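Local coordinates for putative tRNA synthase (Salmonella typhimurium, PDB 3DQQ), which probably catalyses the ATP-dependent phosphorylation of 3-oxo-tetronate to 3-oxo-tetronate 4-phosphate, as a member of the four-carbon acid sugar kinase family, at residues S55-A58 / Q59-I62; A67-V70 / W71-Q75; A102-A106 / L107-F111. One frame throughout, in Å; residues are numbered along the deposited sequence.

Contact 1: S55-A58 / Q59-I62; sequences SCPA and QEAI
Glu60 reaches back, fully extended, so that its carboxylate lies beside Cys56 and Pro57, the two residues just ahead of helix 58-74. CG stands anti to the backbone N (chi1 -173°), which carries the carboxylate past the start of the helix; OE1 lies 3.5 Å from Cys56 CB and 3.6 Å from Pro57 CD. Both are contacts with carbon; Pro57, at the N-cap, has no N-H for a capping box with Glu60 at N3. A carboxylate in the first turn should nonetheless sit well in the field of the helix N terminus. The Glu60 amide makes a weak bond to Pro57 O. Next along, Ala61 N bonds the same oxygen (3.1 Å, N-H...O angle 149°), while Ala61 CB meets Cys56 SG at 4.0 Å. This pairing of the residue before the N-cap with the fourth residue after the cap has the positions of a hydrophobic staple, here made with small groups. Ile62 N then bonds Ala58 O at 2.8 Å, with an N-H...O angle of 168°, and Ile62 CG1 and CD1 lie beside that oxygen. Around this helix start, Asn95 ND2 binds Cys56 O, and helix 96-106 packs against it through Val99 on Ala61 and Pro98 on Ile62.

Contact 2: A67-V70 / W71-Q75; sequences AALV and WLKKQ
Val70 CG1 stands anti to its own amide nitrogen (chi1 163°), which turns that methyl toward the next helical turn, and Lys74 bends at chi3 (-63°) to return its ammonium to it. Lys74 NZ thereby ends 3.4 Å from Val70 CG1, the two side chains crossing at a slant. One residue earlier the same spacing recurs: Leu69 CD2 and Lys73 NZ come within 4.2 Å, a looser approach. Beneath these side chains the backbone is regular alpha-helix. Trp71, Leu72, Lys73 and Lys74 each give their amide to the carbonyl four residues back, from Ala67 O to Val70 O; the bond from Lys73 N to Leu69 O is 2.8 Å long with an N-H...O angle of 166°. Gln75 N bonds Trp71 O at 3.1 Å, and the Gln75 side chain lies along Trp71. Its CG lies 3.5 Å above the plane of the Trp71 ring, offset toward the rim, and its NE2 adds a weak bond to the same Trp71 O at 3.3 Å. The indole itself points into the fold, against Val47 and Ile49 of strand 46-50, with NE1 bonded to Gly38 O. Chemically, then, the two lysines differ. Lys74 NZ only lies against a methyl of Val70, a contact with no hydrogen bond in it and little directional hold, whereas Lys73 NZ has a defined polar partner in Ala106 O, at the C-terminal end of helix 96-106, where the helix dipole would probably favour its positive charge.

Contact 3: A102-A106 / L107-F111; sequences ALMVA and LDTSF
Met104 O receives two amides: Thr109 N comes in almost straight (3.0 Å, N-H...O angle 171°), and Leu107 N adds a weak bond at 3.2 Å. The stronger bond of Leu107 N goes to Leu103 O, at 2.9 Å, and the Leu107 side chain lies over that same oxygen through CB and CG. Asp108, with phi at +41°, turns the chain out of the helical path, and its N reaches Val105 O at 3.1 Å from well above the carbonyl plane. The nested pair of bonds, Thr109 N to Met104 O outside and Asp108 N to Val105 O inside, defines a Schellman motif with Asp108 as the C-prime residue, and it terminates helix 96-106. The apolar contact that often goes with the motif is present too: Thr109 CG2 sits 3.6 Å from Met104 CA and 3.9 Å from Met104 CB. Further out, Met104 bends at chi3 (71°), which swings CE against the backbone between Ser110 and Phe111, 3.4 Å from Phe111 N. Met104 also packs on Leu219 and Tyr196 of neighbouring strands, while Phe111, leading into strand 112-115, turns its ring to helix 179-191.

How the contacts relate
From the N terminus the three contacts follow in series, neither nesting nor crossing. Contact 1 closes the turn by which the loop after strand 46-50 enters helix 58-74; contact 2 holds the last turns of that helix, its centre about 18 Å from that of contact 1; contact 3 closes the turn between helix 96-106 and strand 112-115. Side chains join helix 58-74, near its start and near its end, to helix 96-106. Ile62 CG2 of contact 1 meets Ala102 CB of contact 3 at 3.8 Å, and Leu69 CD2 of contact 2 lies 3.5 Å from Ala106 CB. Lys73 CE and Leu107 CD2, 3.9 Å apart, extend this seam just past helix 96-106, within the sugar-binding N-terminal domain.

Contact 1: S55-A58 / Q59-I62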
loop_
_atom_site.group_PDB
_atom_site.type_symbol
_atom_site.label_atom_id
_atom_site.label_comp_id
_atom_site.label_asym_id
_atom_site.label_seq_id
_atom_site.Cartn_x
_atom_site.Cartn_y
_atom_site.Cartn_z
ATOM N N SER A 55 12.050 8.324 14.632
ATOM C CA SER A 55 10.708 8.367 15.274
ATOM C C SER A 55 10.560 7.830 16.675
ATOM O O SER A 55 9.491 7.958 17.240
ATOM C CB SER A 55 9.685 7.606 14.459
ATOM O OG SER A 55 9.754 8.019 13.121
ATOM N N CYS A 56 11.576 7.206 17.241
ATOM C CA CYS A 56 11.477 6.740 18.602
ATOM C C CYS A 56 11.396 7.946 19.582
ATOM O O CYS A 56 11.586 9.099 19.186
ATOM C CB CYS A 56 12.713 5.930 18.896
ATOM S SG CYS A 56 14.143 6.972 18.887
ATOM N N PRO A 57 11.128 7.691 20.857
ATOM C CA PRO A 57 11.103 8.790 21.805
ATOM C C PRO A 57 12.418 9.580 21.830
ATOM O O PRO A 57 13.510 8.993 21.622
ATOM C CB PRO A 57 10.904 8.094 23.163
ATOM C CG PRO A 57 10.345 6.765 22.846
ATOM C CD PRO A 57 10.836 6.393 21.486
ATOM N N ALA A 58 12.302 10.878 22.133
ATOM C CA ALA A 58 13.402 11.796 22.131
ATOM C C ALA A 58 14.520 11.279 22.998
ATOM O O ALA A 58 15.692 11.319 22.597
ATOM C CB ALA A 58 12.951 13.145 22.619
ATOM N N GLN A 59 14.176 10.773 24.172
ATOM C CA GLN A 59 15.222 10.312 25.089
ATOM C C GLN A 59 16.065 9.159 24.530
ATOM O O GLN A 59 17.269 9.089 24.743
ATOM C CB GLN A 59 14.651 9.934 26.452
ATOM C CG GLN A 59 15.686 9.917 27.556
ATOM C CD GLN A 59 16.566 11.234 27.653
ATOM O OE1 GLN A 59 16.069 12.379 27.404
ATOM N NE2 GLN A 59 17.883 11.053 28.030
ATOM N N GLU A 60 15.448 8.268 23.793
ATOM C CA GLU A 60 16.175 7.159 23.221
ATOM C C GLU A 60 17.059 7.728 22.121
ATOM O O GLU A 60 18.172 7.263 21.924
ATOM C CB GLU A 60 15.178 6.138 22.668
ATOM C CG GLU A 60 15.766 4.817 22.163
ATOM C CD GLU A 60 14.709 3.871 21.422
ATOM O OE1 GLU A 60 13.450 3.945 21.673
ATOM O OE2 GLU A 60 15.163 3.038 20.577
ATOM N N ALA A 61 16.558 8.749 21.418
ATOM C CA ALA A 61 17.292 9.309 20.300
ATOM C C ALA A 61 18.535 10.046 20.838
ATOM O O ALA A 61 19.649 9.860 20.316
ATOM C CB ALA A 61 16.398 10.218 19.455
ATOM N N ILE A 62 18.352 10.825 21.905
ATOM C CA ILE A 62 19.460 11.495 22.547
ATOM C C ILE A 62 20.482 10.470 23.036
ATOM O O ILE A 62 21.664 10.603 22.730
ATOM C CB ILE A 62 19.021 12.393 23.722
ATOM C CG1 ILE A 62 18.208 13.598 23.171
ATOM C CG2 ILE A 62 20.248 12.838 24.494
ATOM C CD1 ILE A 62 17.126 14.165 24.063
#

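Contact 2: A67-V70 / W71-Q75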
loop_
_atom_site.group_PDB
_atom_site.type_symbol
_atom_site.label_atom_id
_atom_site.label_comp_id
_atom_site.label_asym_id
_atom_site.label_seq_id
_atom_site.Cartn_x
_atom_site.Cartn_y
_atom_site.Cartn_z
ATOM N N ALA A 67 25.851 8.199 22.572
ATOM C CA ALA A 67 26.700 7.003 22.568
ATOM C C ALA A 67 27.536 7.006 21.268
ATOM O O ALA A 67 28.762 6.793 21.295
ATOM C CB ALA A 67 25.880 5.768 22.679
ATOM N N ALA A 68 26.893 7.320 20.144
ATOM C CA ALA A 68 27.593 7.386 18.865
ATOM C C ALA A 68 28.695 8.426 18.948
ATOM O O ALA A 68 29.808 8.180 18.509
ATOM C CB ALA A 68 26.638 7.716 17.734
ATOM N N LEU A 69 28.390 9.577 19.543
ATOM C CA LEU A 69 29.363 10.668 19.634
ATOM C C LEU A 69 30.545 10.290 20.520
ATOM O O LEU A 69 31.684 10.618 20.182
ATOM C CB LEU A 69 28.699 11.929 20.144
ATOM C CG LEU A 69 29.599 13.141 20.287
ATOM C CD1 LEU A 69 30.073 13.625 18.938
ATOM C CD2 LEU A 69 28.872 14.285 21.021
ATOM N N VAL A 70 30.300 9.575 21.632
ATOM C CA VAL A 70 31.380 9.139 22.509
ATOM C C VAL A 70 32.320 8.276 21.729
ATOM O O VAL A 70 33.523 8.401 21.848
ATOM C CB VAL A 70 30.910 8.363 23.767
ATOM C CG1 VAL A 70 32.120 7.558 24.403
ATOM C CG2 VAL A 70 30.294 9.314 24.822
ATOM N N TRP A 71 31.790 7.420 20.892
ATOM C CA TRP A 71 32.664 6.610 20.087
ATOM C C TRP A 71 33.456 7.411 19.047
ATOM O O TRP A 71 34.645 7.213 18.904
ATOM C CB TRP A 71 31.859 5.542 19.395
ATOM C CG TRP A 71 32.677 4.569 18.619
ATOM C CD1 TRP A 71 33.218 3.430 19.071
ATOM C CD2 TRP A 71 33.018 4.663 17.237
ATOM N NE1 TRP A 71 33.879 2.780 18.053
ATOM C CE2 TRP A 71 33.783 3.540 16.918
ATOM C CE3 TRP A 71 32.774 5.609 16.247
ATOM C CZ2 TRP A 71 34.284 3.322 15.649
ATOM C CZ3 TRP A 71 33.271 5.386 14.975
ATOM C CH2 TRP A 71 34.009 4.261 14.691
ATOM N N LEU A 72 32.794 8.281 18.306
ATOM C CA LEU A 72 33.462 9.084 17.301
ATOM C C LEU A 72 34.576 9.903 17.942
ATOM O O LEU A 72 35.658 10.018 17.390
ATOM C CB LEU A 72 32.481 10.029 16.622
ATOM C CG LEU A 72 31.489 9.422 15.639
ATOM C CD1 LEU A 72 30.434 10.477 15.175
ATOM C CD2 LEU A 72 32.279 8.816 14.493
ATOM N N LYS A 73 34.313 10.478 19.107
ATOM C CA LYS A 73 35.337 11.263 19.789
ATOM C C LYS A 73 36.524 10.395 20.188
ATOM O O LYS A 73 37.640 10.781 20.093
ATOM C CB LYS A 73 34.779 11.909 21.039
ATOM C CG LYS A 73 34.181 13.256 20.831
ATOM C CD LYS A 73 33.624 13.746 22.245
ATOM C CE LYS A 73 33.486 15.348 22.395
ATOM N NZ LYS A 73 32.186 15.709 23.075
ATOM N N LYS A 74 36.254 9.198 20.636
ATOM C CA LYS A 74 37.310 8.251 20.933
ATOM C C LYS A 74 38.177 7.940 19.720
ATOM O O LYS A 74 39.317 7.708 19.861
ATOM C CB LYS A 74 36.660 6.986 21.454
ATOM C CG LYS A 74 37.565 5.946 22.045
ATOM C CD LYS A 74 36.719 4.919 22.895
ATOM C CE LYS A 74 36.026 5.696 24.150
ATOM N NZ LYS A 74 34.613 5.246 24.596
ATOM N N GLN A 75 37.628 7.924 18.523
ATOM C CA GLN A 75 38.435 7.670 17.350
ATOM C C GLN A 75 39.107 8.931 16.827
ATOM O O GLN A 75 39.802 8.855 15.818
ATOM C CB GLN A 75 37.587 7.103 16.199
ATOM C CG GLN A 75 36.692 5.955 16.539
ATOM C CD GLN A 75 37.380 4.973 17.393
ATOM O OE1 GLN A 75 38.436 4.505 17.058
ATOM N NE2 GLN A 75 36.811 4.689 18.537
#

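Contact 3: A102-A106 / L107-F111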
loop_
_atom_site.group_PDB
_atom_site.type_symbol
_atom_site.label_atom_id
_atom_site.label_comp_id
_atom_site.label_asym_id
_atom_site.label_seq_id
_atom_site.Cartn_x
_atom_site.Cartn_y
_atom_site.Cartn_z
ATOM N N ALA A 102 21.474 18.332 22.122
ATOM C CA ALA A 102 22.270 17.469 22.980
ATOM C C ALA A 102 23.693 17.435 22.436
ATOM O O ALA A 102 24.648 17.558 23.199
ATOM C CB ALA A 102 21.694 16.105 23.077
ATOM N N LEU A 103 23.844 17.289 21.125
ATOM C CA LEU A 103 25.177 17.187 20.524
ATOM C C LEU A 103 25.905 18.497 20.777
ATOM O O LEU A 103 27.091 18.494 21.105
ATOM C CB LEU A 103 25.109 16.874 19.005
ATOM C CG LEU A 103 24.493 15.523 18.529
ATOM C CD1 LEU A 103 24.260 15.459 16.992
ATOM C CD2 LEU A 103 25.339 14.345 18.962
ATOM N N MET A 104 25.208 19.613 20.662
ATOM C CA MET A 104 25.851 20.898 20.864
ATOM C C MET A 104 26.401 20.966 22.265
ATOM O O MET A 104 27.539 21.385 22.488
ATOM C CB MET A 104 24.885 22.062 20.591
ATOM C CG MET A 104 24.382 22.191 19.111
ATOM S SD MET A 104 23.142 23.536 18.950
ATOM C CE MET A 104 24.350 24.860 19.176
ATOM N N VAL A 105 25.624 20.519 23.237
ATOM C CA VAL A 105 26.102 20.579 24.612
ATOM C C VAL A 105 27.285 19.635 24.799
ATOM O O VAL A 105 28.237 20.012 25.418
ATOM C CB VAL A 105 25.001 20.245 25.648
ATOM C CG1 VAL A 105 25.645 19.939 27.017
ATOM C CG2 VAL A 105 23.982 21.345 25.741
ATOM N N ALA A 106 27.233 18.403 24.295
ATOM C CA ALA A 106 28.372 17.465 24.418
ATOM C C ALA A 106 29.620 17.993 23.718
ATOM O O ALA A 106 30.703 17.693 24.148
ATOM C CB ALA A 106 28.042 16.139 23.909
ATOM N N LEU A 107 29.484 18.790 22.658
ATOM C CA LEU A 107 30.641 19.297 21.926
ATOM C C LEU A 107 31.028 20.702 22.396
ATOM O O LEU A 107 31.877 21.392 21.817
ATOM C CB LEU A 107 30.328 19.302 20.444
ATOM C CG LEU A 107 30.394 17.928 19.756
ATOM C CD1 LEU A 107 29.685 18.024 18.402
ATOM C CD2 LEU A 107 31.791 17.458 19.568
ATOM N N ASP A 108 30.401 21.121 23.477
ATOM C CA ASP A 108 30.536 22.468 23.989
ATOM C C ASP A 108 30.544 23.533 22.864
ATOM O O ASP A 108 31.460 24.348 22.797
ATOM C CB ASP A 108 31.777 22.545 24.856
ATOM C CG ASP A 108 31.822 23.813 25.718
ATOM O OD1 ASP A 108 30.810 24.094 26.403
ATOM O OD2 ASP A 108 32.874 24.542 25.753
ATOM N N THR A 109 29.535 23.504 21.998
ATOM C CA THR A 109 29.356 24.501 20.961
ATOM C C THR A 109 28.000 25.245 21.125
ATOM O O THR A 109 27.004 24.658 21.540
ATOM C CB THR A 109 29.470 23.881 19.496
ATOM O OG1 THR A 109 29.088 24.879 18.561
ATOM C CG2 THR A 109 28.508 22.785 19.221
ATOM N N SER A 110 27.961 26.515 20.737
ATOM C CA SER A 110 26.754 27.371 20.864
ATOM C C SER A 110 26.007 27.756 19.607
ATOM O O SER A 110 24.989 28.437 19.709
ATOM C CB SER A 110 27.131 28.669 21.528
ATOM O OG SER A 110 27.405 28.364 22.875
ATOM N N PHE A 111 26.498 27.333 18.443
ATOM C CA PHE A 111 25.912 27.708 17.186
ATOM C C PHE A 111 26.081 26.600 16.183
ATOM O O PHE A 111 27.158 26.087 16.116
ATOM C CB PHE A 111 26.619 28.928 16.686
ATOM C CG PHE A 111 25.979 29.515 15.516
ATOM C CD1 PHE A 111 24.779 30.176 15.652
ATOM C CD2 PHE A 111 26.517 29.342 14.247
ATOM C CE1 PHE A 111 24.131 30.681 14.552
ATOM C CE2 PHE A 111 25.865 29.864 13.129
ATOM C CZ PHE A 111 24.684 30.531 13.280
#